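Local coordinates for protein DNA-binding transcriptional repressor YiaJ (Escherichia coli, PDB 1YSQ) that represses transcription of the yiaKLMNOPQRS operon, which may serve the use of 2,3-diketo-L-gulonate, and is represented here by its IclR-type effector-binding domain, at residues H17-N22 against L41-E46. Residues are numbered along the deposited sequence; the frame is centred on the assembly and turned at random.
Sequences HLEALN and LIYKLE
Helix 8-25 packs on the antiparallel sheet of this GAF-like C-terminal domain, and its residues 17-22 run at 26° to strand residues 41-45, the two short axes coming within 9.5 Å. Leu18, with CG anti to its carbonyl carbon, and Tyr43 point past one another from their two backbones, and CD1 meets the ring obliquely, 3.5 Å from Tyr43 CE2. Ile176 of helix 162-182 and Phe31 of the adjoining strand also touch Leu18. Glu19 crosses the tyrosine at about a right angle: its CG lies 3.6 Å from Tyr43 OH, while OE2 and that hydroxyl each hydrogen-bond to Thr192 OG1, so a residue from near the C-terminus joins their polar ends. Leu45 points to the helix and brings CD1 to 3.6 Å from Glu19 CA and 3.7 Å from Asn22 CB. Asn22, its CG anti to the backbone N (chi1 176°), lays its amide beside Leu45 CB and sends ND2 to Glu46 O at 3.0 Å. This bond is bent (146° at the hydrogen), with the donor above the carbonyl plane; ND2 also bonds Glu27 O. An alanine here would remove the donor that both carbonyls share and would probably loosen the junction of helix and strand end. The contact thus pairs an apolar centre with a buried amide that ties two backbone carbonyls to the helix.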
loop_
_atom_site.group_PDB
_atom_site.type_symbol
_atom_site.label_atom_id
_atom_site.label_comp_id
_atom_site.label_asym_id
_atom_site.label_seq_id
_atom_site.Cartn_x
_atom_site.Cartn_y
_atom_site.Cartn_z
ATOM N N HIS A 17 -4.765 -11.979 10.202
ATOM C CA HIS A 17 -5.625 -10.925 9.687
ATOM C C HIS A 17 -5.473 -10.773 8.176
ATOM O O HIS A 17 -6.463 -10.598 7.470
ATOM C CB HIS A 17 -5.310 -9.595 10.381
ATOM C CG HIS A 17 -5.533 -9.625 11.856
ATOM N ND1 HIS A 17 -6.792 -9.661 12.412
ATOM C CD2 HIS A 17 -4.659 -9.657 12.891
ATOM C CE1 HIS A 17 -6.686 -9.692 13.729
ATOM N NE2 HIS A 17 -5.402 -9.692 14.046
ATOM N N LEU A 18 -4.233 -10.825 7.691
ATOM C CA LEU A 18 -3.982 -10.726 6.258
ATOM C C LEU A 18 -4.546 -11.948 5.527
ATOM O O LEU A 18 -5.166 -11.815 4.471
ATOM C CB LEU A 18 -2.483 -10.526 5.982
ATOM C CG LEU A 18 -1.899 -9.251 6.607
ATOM C CD1 LEU A 18 -0.379 -9.292 6.594
ATOM C CD2 LEU A 18 -2.408 -8.009 5.897
ATOM N N GLU A 19 -4.353 -13.139 6.100
ATOM C CA GLU A 19 -4.952 -14.353 5.521
ATOM C C GLU A 19 -6.476 -14.266 5.439
ATOM O O GLU A 19 -7.084 -14.620 4.429
ATOM C CB GLU A 19 -4.566 -15.582 6.352
ATOM C CG GLU A 19 -3.124 -16.020 6.161
ATOM C CD GLU A 19 -2.810 -17.290 6.938
ATOM O OE1 GLU A 19 -3.758 -18.025 7.296
ATOM O OE2 GLU A 19 -1.629 -17.547 7.187
ATOM N N ALA A 20 -7.088 -13.811 6.524
ATOM C CA ALA A 20 -8.532 -13.583 6.554
ATOM C C ALA A 20 -8.981 -12.673 5.419
ATOM O O ALA A 20 -9.982 -12.947 4.755
ATOM C CB ALA A 20 -8.952 -12.996 7.914
ATOM N N LEU A 21 -8.260 -11.579 5.200
ATOM C CA LEU A 21 -8.650 -10.627 4.152
ATOM C C LEU A 21 -8.465 -11.237 2.758
ATOM O O LEU A 21 -9.275 -11.007 1.853
ATOM C CB LEU A 21 -7.864 -9.325 4.295
ATOM C CG LEU A 21 -8.070 -8.217 3.253
ATOM C CD1 LEU A 21 -9.481 -7.619 3.378
ATOM C CD2 LEU A 21 -6.990 -7.147 3.444
ATOM N N ASN A 22 -7.390 -12.015 2.606
ATOM C CA ASN A 22 -7.115 -12.769 1.382
ATOM C C ASN A 22 -8.292 -13.703 1.053
ATOM O O ASN A 22 -8.778 -13.727 -0.081
ATOM C CB ASN A 22 -5.787 -13.523 1.568
ATOM C CG ASN A 22 -5.421 -14.437 0.397
ATOM O OD1 ASN A 22 -5.155 -15.616 0.611
ATOM N ND2 ASN A 22 -5.355 -13.890 -0.821
ATOM N N LEU A 41 8.373 -4.964 0.598
ATOM C CA LEU A 41 7.323 -5.978 0.657
ATOM C C LEU A 41 7.750 -7.116 1.567
ATOM O O LEU A 41 8.527 -7.975 1.151
ATOM C CB LEU A 41 6.962 -6.494 -0.746
ATOM C CG LEU A 41 5.683 -7.333 -0.813
ATOM C CD1 LEU A 41 4.502 -6.540 -0.209
ATOM C CD2 LEU A 41 5.372 -7.710 -2.253
ATOM N N ILE A 42 7.254 -7.122 2.804
ATOM C CA ILE A 42 7.687 -8.149 3.763
ATOM C C ILE A 42 6.802 -9.383 3.790
ATOM O O ILE A 42 7.180 -10.407 4.359
ATOM C CB ILE A 42 7.890 -7.551 5.180
ATOM C CG1 ILE A 42 6.566 -6.998 5.750
ATOM C CG2 ILE A 42 9.010 -6.481 5.133
ATOM C CD1 ILE A 42 6.654 -6.569 7.226
ATOM N N TYR A 43 5.634 -9.299 3.164
ATOM C CA TYR A 43 4.673 -10.382 3.228
ATOM C C TYR A 43 3.706 -10.216 2.065
ATOM O O TYR A 43 3.273 -9.096 1.750
ATOM C CB TYR A 43 3.975 -10.304 4.583
ATOM C CG TYR A 43 2.881 -11.289 4.863
ATOM C CD1 TYR A 43 3.087 -12.345 5.737
ATOM C CD2 TYR A 43 1.607 -11.122 4.317
ATOM C CE1 TYR A 43 2.065 -13.237 6.041
ATOM C CE2 TYR A 43 0.587 -12.002 4.615
ATOM C CZ TYR A 43 0.821 -13.052 5.480
ATOM O OH TYR A 43 -0.202 -13.921 5.793
ATOM N N LYS A 44 3.406 -11.320 1.399
ATOM C CA LYS A 44 2.483 -11.301 0.262
ATOM C C LYS A 44 1.677 -12.602 0.173
ATOM O O LYS A 44 2.235 -13.684 0.317
ATOM C CB LYS A 44 3.233 -11.055 -1.066
ATOM C CG LYS A 44 2.301 -10.841 -2.262
ATOM C CD LYS A 44 3.021 -10.981 -3.602
ATOM C CE LYS A 44 2.046 -10.704 -4.769
ATOM N NZ LYS A 44 2.578 -11.202 -6.118
ATOM N N LEU A 45 0.373 -12.472 -0.064
ATOM C CA LEU A 45 -0.492 -13.613 -0.375
ATOM C C LEU A 45 -1.017 -13.489 -1.788
ATOM O O LEU A 45 -1.599 -12.472 -2.169
ATOM C CB LEU A 45 -1.678 -13.721 0.614
ATOM C CG LEU A 45 -1.262 -13.844 2.088
ATOM C CD1 LEU A 45 -2.432 -13.638 3.014
ATOM C CD2 LEU A 45 -0.566 -15.197 2.381
ATOM N N GLU A 46 -0.819 -14.542 -2.571
ATOM C CA GLU A 46 -1.364 -14.610 -3.914
ATOM C C GLU A 46 -2.892 -14.690 -3.862
ATOM O O GLU A 46 -3.438 -15.092 -2.839
ATOM C CB GLU A 46 -0.776 -15.830 -4.644
ATOM C CG GLU A 46 0.718 -15.718 -4.961
ATOM C CD GLU A 46 1.073 -14.496 -5.820
ATOM O OE1 GLU A 46 0.265 -14.100 -6.681
ATOM O OE2 GLU A 46 2.179 -13.936 -5.645
#